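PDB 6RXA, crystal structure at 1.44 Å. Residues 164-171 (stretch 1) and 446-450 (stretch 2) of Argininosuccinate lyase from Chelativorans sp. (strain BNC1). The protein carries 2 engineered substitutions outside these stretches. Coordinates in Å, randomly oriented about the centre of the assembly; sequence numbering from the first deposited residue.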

ATOM      1  N   GLN A 164      19.846 -24.496 -14.373  1.00 13.31           N
ATOM      2  CA  GLN A 164      20.065 -25.923 -14.611  1.00 14.41           C
ATOM      3  C   GLN A 164      18.984 -26.435 -15.544  1.00 13.81           C
ATOM      4  O   GLN A 164      17.950 -25.794 -15.747  1.00 13.83           O
ATOM      5  CB  GLN A 164      20.046 -26.720 -13.305  1.00 16.23           C
ATOM      6  CG  GLN A 164      21.183 -26.408 -12.320  1.00 16.20           C
ATOM      7  CD  GLN A 164      21.037 -27.160 -11.007  1.00 16.55           C
ATOM      8  OE1 GLN A 164      20.016 -27.807 -10.752  1.00 16.76           O
ATOM      9  NE2 GLN A 164      22.057 -27.072 -10.160  1.00 16.12           N
ATOM     10  N   PRO A 165      19.170 -27.641 -16.114  1.00 14.31           N
ATOM     11  CA  PRO A 165      18.132 -28.214 -16.983  1.00 14.88           C
ATOM     12  C   PRO A 165      16.954 -28.770 -16.190  1.00 15.13           C
ATOM     13  O   PRO A 165      17.131 -29.434 -15.168  1.00 15.12           O
ATOM     14  CB  PRO A 165      18.869 -29.341 -17.724  1.00 16.31           C
ATOM     15  CG  PRO A 165      20.337 -29.024 -17.562  1.00 16.54           C
ATOM     16  CD  PRO A 165      20.424 -28.408 -16.197  1.00 15.21           C
ATOM     17  N   ILE A 166      15.744 -28.498 -16.696  1.00 14.70           N
ATOM     18  CA  ILE A 166      14.504 -29.072 -16.182  1.00 14.00           C
ATOM     19  C   ILE A 166      13.663 -29.486 -17.386  1.00 14.59           C
ATOM     20  O   ILE A 166      14.186 -29.671 -18.488  1.00 14.83           O
ATOM     21  CB  ILE A 166      13.751 -28.073 -15.286  1.00 14.01           C
ATOM     22  CG1 ILE A 166      13.382 -26.816 -16.071  1.00 13.55           C
ATOM     23  CG2 ILE A 166      14.579 -27.716 -14.065  1.00 14.16           C
ATOM     24  CD1 ILE A 166      12.221 -26.032 -15.459  1.00 13.95           C
ATOM     25  N   THR A 167      12.353 -29.613 -17.189  1.00 14.42           N
ATOM     26  CA  THR A 167      11.427 -29.752 -18.304  1.00 14.75           C
ATOM     27  C   THR A 167      10.302 -28.742 -18.127  1.00 15.12           C
ATOM     28  O   THR A 167      10.051 -28.245 -17.025  1.00 14.57           O
ATOM     29  CB  THR A 167      10.808 -31.150 -18.378  1.00 14.57           C
ATOM     30  OG1 THR A 167       9.957 -31.329 -17.237  1.00 13.96           O
ATOM     31  CG2 THR A 167      11.879 -32.219 -18.401  1.00 14.48           C
ATOM     32  N   LEU A 168       9.609 -28.442 -19.226  1.00 14.69           N
ATOM     33  CA  LEU A 168       8.439 -27.574 -19.130  1.00 14.25           C
ATOM     34  C   LEU A 168       7.394 -28.158 -18.183  1.00 14.16           C
ATOM     35  O   LEU A 168       6.746 -27.417 -17.433  1.00 14.14           O
ATOM     36  CB  LEU A 168       7.870 -27.311 -20.526  1.00 13.85           C
ATOM     37  CG  LEU A 168       6.604 -26.455 -20.612  1.00 14.55           C
ATOM     38  CD1 LEU A 168       6.808 -25.094 -19.949  1.00 15.05           C
ATOM     39  CD2 LEU A 168       6.193 -26.293 -22.056  1.00 14.88           C
ATOM     40  N   GLY A 169       7.222 -29.484 -18.188  1.00 14.02           N
ATOM     41  CA  GLY A 169       6.309 -30.100 -17.237  1.00 14.48           C
ATOM     42  C   GLY A 169       6.675 -29.821 -15.791  1.00 14.78           C
ATOM     43  O   GLY A 169       5.814 -29.538 -14.960  1.00 14.21           O
ATOM     44  N   HIS A 170       7.959 -29.959 -15.459  1.00 15.56           N
ATOM     45  CA  HIS A 170       8.423 -29.669 -14.105  1.00 14.42           C
ATOM     46  C   HIS A 170       8.113 -28.234 -13.702  1.00 13.55           C
ATOM     47  O   HIS A 170       7.642 -27.978 -12.589  1.00 12.75           O
ATOM     48  CB  HIS A 170       9.922 -29.952 -14.054  1.00 14.01           C
ATOM     49  CG  HIS A 170      10.564 -29.620 -12.750  1.00 15.65           C
ATOM     50  ND1 HIS A 170      11.484 -28.603 -12.627  1.00 14.80           N
ATOM     51  CD2 HIS A 170      10.433 -30.168 -11.518  1.00 14.93           C
ATOM     52  CE1 HIS A 170      11.886 -28.535 -11.369  1.00 14.88           C
ATOM     53  NE2 HIS A 170      11.265 -29.475 -10.677  1.00 14.70           N
ATOM     54  N   TYR A 171       8.375 -27.277 -14.599  1.00 12.74           N
ATOM     55  CA  TYR A 171       8.076 -25.880 -14.311  1.00 12.90           C
ATOM     56  C   TYR A 171       6.589 -25.682 -14.020  1.00 12.81           C
ATOM     57  O   TYR A 171       6.207 -25.034 -13.034  1.00 12.84           O
ATOM     58  CB  TYR A 171       8.524 -24.984 -15.484  1.00 13.37           C
ATOM     59  CG  TYR A 171       8.197 -23.532 -15.218  1.00 13.37           C
ATOM     60  CD1 TYR A 171       6.957 -23.014 -15.538  1.00 12.44           C
ATOM     61  CD2 TYR A 171       9.111 -22.698 -14.598  1.00 13.54           C
ATOM     62  CE1 TYR A 171       6.632 -21.720 -15.254  1.00 11.81           C
ATOM     63  CE2 TYR A 171       8.791 -21.379 -14.309  1.00 13.34           C
ATOM     64  CZ  TYR A 171       7.549 -20.894 -14.644  1.00 12.52           C
ATOM     65  OH  TYR A 171       7.196 -19.590 -14.363  1.00 13.47           O
ATOM     66  N   LYS A 446      11.959 -36.388  -5.060  1.00 18.94           N
ATOM     67  CA  LYS A 446      10.665 -35.721  -4.929  1.00 17.53           C
ATOM     68  C   LYS A 446      10.767 -34.275  -5.393  1.00 16.56           C
ATOM     69  O   LYS A 446      11.634 -33.519  -4.933  1.00 18.05           O
ATOM     70  CB  LYS A 446      10.180 -35.761  -3.485  1.00 19.30           C
ATOM     71  CG  LYS A 446       9.865 -37.155  -2.961  1.00 22.02           C
ATOM     72  CD  LYS A 446       9.447 -37.081  -1.497  1.00 26.93           C
ATOM     73  CE  LYS A 446       8.966 -38.412  -0.969  1.00 36.88           C
ATOM     74  NZ  LYS A 446       8.366 -38.227   0.383  1.00 44.24           N
ATOM     75  N   GLY A 447       9.872 -33.890  -6.303  1.00 16.05           N
ATOM     76  CA  GLY A 447       9.786 -32.523  -6.786  1.00 15.07           C
ATOM     77  C   GLY A 447      10.808 -32.121  -7.819  1.00 14.73           C
ATOM     78  O   GLY A 447      10.918 -30.935  -8.142  1.00 15.52           O
ATOM     79  N   MET A 448      11.569 -33.072  -8.340  1.00 15.11           N
ATOM     80  CA  MET A 448      12.656 -32.831  -9.277  1.00 14.93           C
ATOM     81  C   MET A 448      12.190 -33.131 -10.693  1.00 15.79           C
ATOM     82  O   MET A 448      11.126 -33.718 -10.905  1.00 17.66           O
ATOM     83  CB  MET A 448      13.851 -33.679  -8.857  1.00 15.37           C
ATOM     84  CG  MET A 448      14.260 -33.374  -7.415  1.00 16.24           C
ATOM     85  SD  MET A 448      15.791 -34.196  -6.962  1.00 19.73           S
ATOM     86  CE  MET A 448      15.801 -33.959  -5.180  1.00 18.64           C
ATOM     87  N   PRO A 449      12.954 -32.701 -11.708  1.00 14.85           N
ATOM     88  CA  PRO A 449      12.416 -32.686 -13.080  1.00 14.52           C
ATOM     89  C   PRO A 449      12.411 -34.014 -13.835  1.00 15.28           C
ATOM     90  O   PRO A 449      11.825 -34.063 -14.928  1.00 17.43           O
ATOM     91  CB  PRO A 449      13.295 -31.653 -13.796  1.00 14.63           C
ATOM     92  CG  PRO A 449      14.598 -31.676 -13.030  1.00 14.97           C
ATOM     93  CD  PRO A 449      14.152 -31.846 -11.590  1.00 14.67           C
ATOM     94  N   ALA A 450      13.017 -35.079 -13.328  1.00 16.32           N
ATOM     95  CA  ALA A 450      12.976 -36.335 -14.065  1.00 16.33           C
ATOM     96  C   ALA A 450      11.528 -36.711 -14.374  1.00 15.80           C
ATOM     97  O   ALA A 450      10.645 -36.536 -13.518  1.00 17.67           O
ATOM     98  CB  ALA A 450      13.609 -37.443 -13.221  1.00 17.00           C
TER
HETATM   99  O   HOH W   1       9.634 -33.990 -16.627  1.00 17.43           O

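No two touching residues are closer than 277 positions in sequence, and the contact is small, 218 Å² with both sides summed. Stretch 1 is the end of a strand, 164-167, running straight into a helix that starts at L168. Stretch 2 has no regular structure. The contact centres on H170 and P449, whose CA atoms are 5.1 Å apart. Each points its CA-to-CB bond toward the other stretch, and these two residues account for most of the buried area.

One direct hydrogen bond crosses between the stretches. H170 NE2 donates to G447 O at 2.9 Å, with an N-H...acceptor angle of 145°. The H170 side chain has chi1 in the t well and chi2 near -113°, and G447 O lies at the ring edge, near the ring plane, where an N-H group can reach it. Histidine suits this place because one ring offers both a polar edge and a flat face. G447 contributes through its backbone. Its phi of 79° is a value that by itself favours glycine.

A water makes a second polar link. It accepts from T167 OG1 at 2.7 Å and donates to P449 O at 2.8 Å. T167 CG2 also lies 3.9 Å from P449 O, the carbonyl that the water bridges. The T167 hydroxyl also works within its own stretch. T167 is the N-cap of the helix, and H170 N donates to T167 OG1 at 3.0 Å with an angle of 165°. The chi1 of T167 is p, at 67°. Threonine therefore suits the strand-to-helix junction: its OG1 accepts from a free backbone N-H of the first turn while donating to the water. The turn itself is closed by a backbone bond from Y171 N to T167 O at 3.1 Å.

The apolar contacts gather around the P449 ring. P449 CB sits over one face of the H170 ring, 3.8 Å from its centroid and 21° off the ring normal, a CH-pi contact. The same carbon comes within 3.7 Å of I166 CA, and I166 CB and P449 CB are 3.9 Å apart. The I166 side chain starts sideways and its end leads away; its closest atoms to the proline are CA and CB. Proline suits the site: its compact ring offers C-H groups both to the imidazole face and to the strand.

M448 approaches mainly through its backbone, with its C atom 3.5 Å from H170 CD2. Its CA-to-CB bond points away from stretch 1. A450 also points away and makes no contact; it is the N-cap of the helix that follows.

Both residues of the central pair are buried in the whole assembly. One polar atom pays a cost: P165 O is buried by this contact and has no partner anywhere in the model. Its nearest neighbour across the contact is P449 CG at 4.0 Å, a carbon that cannot satisfy it.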